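GTP cyclohydrolase 1 type 2 homolog (Escherichia coli, Escherichia coli O157:H7, PDB 1NMO) binds two metal ions per subunit in a toroidal homohexamer and may take part in degrading radiation-damaged nucleotides. Local coordinates at residues 153-158 with 210-215. Sequence-based numbering, arbitrary orientation.
Sequences KPLWCG and FYAAGH. With FE (Fe (III) ion), chain G.
Pro154 packs against Ala213 beyond the paired strands, CB to CB 4.2 Å. Its CG meets the edge of the Tyr211 ring. Leu155 and Ala212 form an antiparallel hydrogen-bonded pair. Leu155 N donates to Ala212 O at 3.1 Å, and Ala212 N to Leu155 O at 3.0 Å. On the face shared with Cys157 and Phe210, Leu155 CB rests on Ala212 CB.

Trp156 and Tyr211 form the non-hydrogen-bonded pair, on the other face. With Trp156 CG anti to its backbone N (chi1 162°) and Tyr211 CG beside its own (chi1 -59°), the side chains lie side by side. The Trp156 five-membered ring and the Tyr211 ring, planes at 11°, are slid apart and barely overlap. Trp156 CD1 lies 3.2 Å from Tyr211 CZ. Trp156 NE1 and Tyr211 OH are also 3.2 Å apart, at too poor an angle to hydrogen-bond; NE1 is hydrogen-bonded to His209 ND1, and OH to Gly139 O.

Cys157 and Phe210 form the second hydrogen-bonded pair. Cys157 N donates to Phe210 O at 2.8 Å, and Phe210 N to Cys157 O at 2.9 Å.

Beyond Gly214, His215 NE2 binds an iron ion that His64 and Glu219 also hold. Strand 155-157 is an edge strand of its mixed sheet within the chain; strand 209-212 separates it from strand 189-192. Helix 139-150 packs on the Trp156 and Tyr211 face, helix 197-205 on Cys157 and Phe210.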
loop_
_atom_site.group_PDB
_atom_site.type_symbol
_atom_site.label_atom_id
_atom_site.label_comp_id
_atom_site.label_asym_id
_atom_site.label_seq_id
_atom_site.Cartn_x
_atom_site.Cartn_y
_atom_site.Cartn_z
ATOM N N LYS A 153 -3.647 19.026 1.340
ATOM C CA LYS A 153 -2.511 19.321 2.264
ATOM C C LYS A 153 -1.516 20.305 1.655
ATOM O O LYS A 153 -0.897 20.033 0.617
ATOM C CB LYS A 153 -1.764 18.014 2.611
ATOM C CG LYS A 153 -0.649 18.153 3.705
ATOM C CD LYS A 153 0.023 16.801 3.985
ATOM C CE LYS A 153 1.035 16.846 5.137
ATOM N NZ LYS A 153 2.174 17.800 4.782
ATOM N N PRO A 154 -1.286 21.449 2.299
ATOM C CA PRO A 154 -0.316 22.288 1.594
ATOM C C PRO A 154 1.140 21.979 1.954
ATOM O O PRO A 154 1.464 21.347 2.983
ATOM C CB PRO A 154 -0.690 23.684 2.097
ATOM C CG PRO A 154 -0.794 23.347 3.598
ATOM C CD PRO A 154 -1.765 22.137 3.526
ATOM N N LEU A 155 2.041 22.467 1.110
ATOM C CA LEU A 155 3.469 22.342 1.416
ATOM C C LEU A 155 3.680 23.477 2.409
ATOM O O LEU A 155 3.340 24.612 2.105
ATOM C CB LEU A 155 4.342 22.633 0.189
ATOM C CG LEU A 155 5.790 23.076 0.533
ATOM C CD1 LEU A 155 6.304 22.099 1.576
ATOM C CD2 LEU A 155 6.730 22.994 -0.667
ATOM N N TRP A 156 4.218 23.202 3.594
ATOM C CA TRP A 156 4.470 24.294 4.553
ATOM C C TRP A 156 5.948 24.322 4.957
ATOM O O TRP A 156 6.528 23.305 5.347
ATOM C CB TRP A 156 3.593 24.158 5.786
ATOM C CG TRP A 156 4.058 24.972 7.052
ATOM C CD1 TRP A 156 4.316 26.322 7.125
ATOM C CD2 TRP A 156 4.345 24.451 8.364
ATOM N NE1 TRP A 156 4.759 26.653 8.393
ATOM C CE2 TRP A 156 4.778 25.529 9.165
ATOM C CE3 TRP A 156 4.272 23.172 8.938
ATOM C CZ2 TRP A 156 5.136 25.375 10.509
ATOM C CZ3 TRP A 156 4.633 23.028 10.282
ATOM C CH2 TRP A 156 5.052 24.116 11.039
ATOM N N CYS A 157 6.567 25.486 4.805
ATOM C CA CYS A 157 7.935 25.609 5.179
ATOM C C CYS A 157 7.969 26.723 6.205
ATOM O O CYS A 157 7.867 27.901 5.850
ATOM C CB CYS A 157 8.792 25.938 3.953
ATOM S SG CYS A 157 10.536 26.294 4.365
ATOM N N GLY A 158 8.122 26.362 7.478
ATOM C CA GLY A 158 8.121 27.414 8.509
ATOM C C GLY A 158 9.177 27.354 9.601
ATOM O O GLY A 158 9.076 28.014 10.647
ATOM N N PHE A 210 5.838 29.785 4.893
ATOM C CA PHE A 210 5.406 29.791 3.497
ATOM C C PHE A 210 4.525 28.563 3.260
ATOM O O PHE A 210 4.854 27.505 3.770
ATOM C CB PHE A 210 6.606 29.768 2.513
ATOM C CG PHE A 210 6.198 29.424 1.153
ATOM C CD1 PHE A 210 5.466 30.325 0.390
ATOM C CD2 PHE A 210 6.432 28.153 0.648
ATOM C CE1 PHE A 210 4.959 29.989 -0.876
ATOM C CE2 PHE A 210 5.925 27.800 -0.619
ATOM C CZ PHE A 210 5.185 28.732 -1.372
ATOM N N TYR A 211 3.438 28.716 2.512
ATOM C CA TYR A 211 2.481 27.644 2.199
ATOM C C TYR A 211 2.271 27.657 0.684
ATOM O O TYR A 211 2.022 28.741 0.119
ATOM C CB TYR A 211 1.083 27.913 2.810
ATOM C CG TYR A 211 1.145 28.047 4.287
ATOM C CD1 TYR A 211 1.599 29.195 4.869
ATOM C CD2 TYR A 211 0.908 26.932 5.089
ATOM C CE1 TYR A 211 1.856 29.225 6.255
ATOM C CE2 TYR A 211 1.125 26.940 6.438
ATOM C CZ TYR A 211 1.612 28.087 7.036
ATOM O OH TYR A 211 1.865 28.045 8.428
ATOM N N ALA A 212 2.363 26.477 0.030
ATOM C CA ALA A 212 2.124 26.406 -1.425
ATOM C C ALA A 212 0.850 25.617 -1.300
ATOM O O ALA A 212 0.909 24.413 -1.077
ATOM C CB ALA A 212 3.198 25.604 -2.100
ATOM N N ALA A 213 -0.313 26.275 -1.400
ATOM C CA ALA A 213 -1.565 25.582 -1.111
ATOM C C ALA A 213 -2.227 24.934 -2.267
ATOM O O ALA A 213 -3.348 24.427 -2.110
ATOM C CB ALA A 213 -2.524 26.506 -0.432
ATOM N N GLY A 214 -1.543 24.940 -3.422
ATOM C CA GLY A 214 -2.100 24.335 -4.622
ATOM C C GLY A 214 -2.589 25.346 -5.632
ATOM O O GLY A 214 -3.295 26.270 -5.273
ATOM N N HIS A 215 -2.270 25.179 -6.911
ATOM C CA HIS A 215 -2.733 26.154 -7.901
ATOM C C HIS A 215 -4.234 26.084 -8.129
ATOM O O HIS A 215 -4.995 27.100 -8.010
ATOM C CB HIS A 215 -2.051 25.961 -9.249
ATOM C CG HIS A 215 -2.263 27.121 -10.163
ATOM N ND1 HIS A 215 -1.233 27.746 -10.844
ATOM C CD2 HIS A 215 -3.398 27.731 -10.563
ATOM C CE1 HIS A 215 -1.727 28.679 -11.644
ATOM N NE2 HIS A 215 -3.043 28.691 -11.486
HETATM FE FE FE G . -3.982 30.559 -12.342
#